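Local coordinates for histidinol-phosphatase (Listeria monocytogenes serotype 4b str. H7858, PDB 6NLR), which probably hydrolyses histidinol phosphate to histidinol and inorganic phosphate in histidine biosynthesis, as a metal-dependent phosphatase of the PHP family, at the manganese (II) ion and cobalt (II) ion site. Coordinates in Å, arbitrary orientation; residue numbers count along the deposited sequence, not the author numbering.

The manganese (II) ion and cobalt (II) ion site. Residues 6, 8, 12, 14, 39-40, 93, 121, 181, 222, 224, 258, 260. With MN (manganese (II) ion), chain B; CO (cobalt (II) ion), chain C; SO4 (sulfate ion), chain D.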
# COMPACT_ATOMS: atom_id res chain seq x y z
N HIS A 6 -8.21 1.40 3.05
CA HIS A 6 -6.84 1.02 3.48
C HIS A 6 -6.58 1.33 4.96
O HIS A 6 -6.15 2.46 5.29
CB HIS A 6 -5.84 1.67 2.51
CG HIS A 6 -4.46 1.13 2.58
ND1 HIS A 6 -3.56 1.30 1.55
CD2 HIS A 6 -3.79 0.49 3.57
CE1 HIS A 6 -2.40 0.76 1.89
NE2 HIS A 6 -2.52 0.26 3.12
N HIS A 8 -5.11 -0.59 8.94
CA HIS A 8 -4.32 -1.61 9.67
C HIS A 8 -4.86 -1.76 11.09
O HIS A 8 -5.80 -1.01 11.45
CB HIS A 8 -2.83 -1.24 9.57
CG HIS A 8 -2.33 -1.29 8.16
ND1 HIS A 8 -1.95 -2.48 7.56
CD2 HIS A 8 -2.22 -0.35 7.21
CE1 HIS A 8 -1.58 -2.25 6.31
NE2 HIS A 8 -1.78 -0.94 6.06
N CYS A 12 -0.59 -5.55 13.18
CA CYS A 12 0.55 -4.93 12.47
C CYS A 12 1.68 -4.70 13.47
O CYS A 12 1.56 -3.84 14.33
CB CYS A 12 0.14 -3.61 11.84
SG CYS A 12 1.50 -2.87 10.91
N HIS A 14 4.46 -3.07 13.31
CA HIS A 14 5.04 -1.71 13.24
C HIS A 14 3.97 -0.62 13.45
O HIS A 14 4.30 0.56 13.29
CB HIS A 14 5.79 -1.49 11.92
CG HIS A 14 4.98 -1.74 10.69
ND1 HIS A 14 4.24 -0.76 10.05
CD2 HIS A 14 4.83 -2.86 9.95
CE1 HIS A 14 3.66 -1.29 8.99
NE2 HIS A 14 4.00 -2.57 8.91
N GLU A 39 -4.81 -5.80 6.49
CA GLU A 39 -3.57 -5.97 7.27
C GLU A 39 -2.47 -6.53 6.36
O GLU A 39 -2.79 -7.26 5.38
CB GLU A 39 -3.83 -6.87 8.47
CG GLU A 39 -2.70 -6.82 9.46
CD GLU A 39 -2.31 -5.39 9.82
OE1 GLU A 39 -2.96 -4.82 10.70
OE2 GLU A 39 -1.37 -4.87 9.18
N HIS A 40 -1.21 -6.22 6.66
CA HIS A 40 -0.06 -6.79 5.91
C HIS A 40 -0.10 -8.32 5.93
O HIS A 40 -0.14 -8.90 7.04
CB HIS A 40 1.24 -6.31 6.52
CG HIS A 40 1.39 -4.85 6.41
ND1 HIS A 40 1.68 -4.25 5.21
CD2 HIS A 40 1.30 -3.88 7.34
CE1 HIS A 40 1.77 -2.94 5.40
NE2 HIS A 40 1.54 -2.69 6.70
N GLU A 93 -3.33 -6.18 2.76
CA GLU A 93 -2.33 -5.48 1.94
C GLU A 93 -1.28 -6.54 1.61
O GLU A 93 -0.49 -6.93 2.50
CB GLU A 93 -1.72 -4.27 2.64
CG GLU A 93 -0.87 -3.45 1.68
CD GLU A 93 -0.22 -2.22 2.28
OE1 GLU A 93 -0.41 -2.01 3.49
OE2 GLU A 93 0.46 -1.49 1.52
N SER A 121 0.52 -4.12 -3.02
CA SER A 121 1.50 -3.05 -2.74
C SER A 121 2.92 -3.54 -2.99
O SER A 121 3.26 -4.66 -2.57
CB SER A 121 1.36 -2.57 -1.32
OG SER A 121 0.14 -1.87 -1.18
N HIS A 181 -0.70 2.67 -3.05
CA HIS A 181 0.17 3.88 -3.04
C HIS A 181 1.23 3.85 -4.16
O HIS A 181 2.41 3.69 -3.83
CB HIS A 181 0.81 4.05 -1.65
CG HIS A 181 1.31 2.78 -1.02
ND1 HIS A 181 2.20 1.93 -1.68
CD2 HIS A 181 1.09 2.25 0.22
CE1 HIS A 181 2.50 0.92 -0.86
NE2 HIS A 181 1.82 1.08 0.31
N ASP A 222 -5.48 2.89 -5.06
CA ASP A 222 -5.39 3.39 -3.66
C ASP A 222 -5.03 4.87 -3.75
O ASP A 222 -3.91 5.17 -4.20
CB ASP A 222 -4.36 2.53 -2.93
CG ASP A 222 -4.04 2.82 -1.47
OD1 ASP A 222 -4.99 3.06 -0.71
OD2 ASP A 222 -2.83 2.72 -1.10
N ASN A 224 -3.90 7.32 -1.58
CA ASN A 224 -3.32 7.11 -0.23
C ASN A 224 -2.83 8.45 0.34
O ASN A 224 -1.93 9.08 -0.25
CB ASN A 224 -2.31 5.99 -0.33
CG ASN A 224 -1.76 5.53 1.01
OD1 ASN A 224 -1.43 6.36 1.86
ND2 ASN A 224 -1.68 4.22 1.18
N ASP A 258 -4.41 4.65 5.15
CA ASP A 258 -3.29 3.80 5.62
C ASP A 258 -3.17 3.90 7.15
O ASP A 258 -2.04 3.98 7.65
CB ASP A 258 -1.99 4.18 4.90
CG ASP A 258 -1.18 2.97 4.51
OD1 ASP A 258 -1.31 1.94 5.18
OD2 ASP A 258 -0.45 3.06 3.50
N HIS A 260 -2.70 3.36 10.97
CA HIS A 260 -2.02 2.40 11.87
C HIS A 260 -2.44 2.65 13.32
O HIS A 260 -1.89 1.97 14.25
CB HIS A 260 -0.51 2.48 11.63
CG HIS A 260 -0.12 1.78 10.38
ND1 HIS A 260 -0.41 2.27 9.13
CD2 HIS A 260 0.53 0.62 10.18
CE1 HIS A 260 0.06 1.46 8.21
NE2 HIS A 260 0.62 0.43 8.81
MN MN B . 1.98 -0.89 7.75
CO CO C . -0.78 -0.04 4.32
S SO4 D . 2.35 0.52 5.27
O1 SO4 D . 0.95 0.13 5.34
O2 SO4 D . 3.03 0.01 6.43
O3 SO4 D . 2.48 1.96 5.22
O4 SO4 D . 2.93 -0.06 4.07
O HOH W 1 0.65 0.76 2.85
O HOH W 2 2.30 4.31 3.31
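Two metals of the trinuclear PHP-family active site sit here, cobalt and a partly occupied manganese, bridged by a sulfate, perhaps from crystallisation, that may mimic the substrate's phosphate. Sulfate O1 lies 2.0 Å from CO and O2 lies 1.9 Å from MN. Asp258, in a loop, is the side chain to follow. From CB, CG stands some 40° off anti to the backbone N (chi1 -139°), which carries the carboxylate to the cobalt, and CG lies over one face of the His6 ring, toward the rim. OD1 then binds CO at 2.2 Å in a near-octahedral shell with His6 NE2, His8 NE2, Glu93 OE1, sulfate O1 and water 1. The other branch, OD2, takes the metal-bound water 1 at 2.6 Å and reaches water 2, which in turn touches sulfate O3. Asn224 ND2 approaches OD2 from above the carboxylate plane along a nearly straight bond (172° at H), which, with the OD1–cobalt bond, should hold the carboxylate's rotation. So placed, OD2 could help polarise water 1, a plausible nucleophile. Asp258 O accepts from His260 ND1, orienting NE2 toward MN, which His40 NE2 also binds. His14 NE2, 2.9 Å from MN, probably belongs to a loosely modelled shell; Cys12 SG lies over the centre of one face of its ring. At the edge of the His8 ring, which has MN over one face, Glu39 OE2 receives ND1 from above the carboxylate plane and His40 N at its anti lone pair, 2.9 Å from the nitrogen.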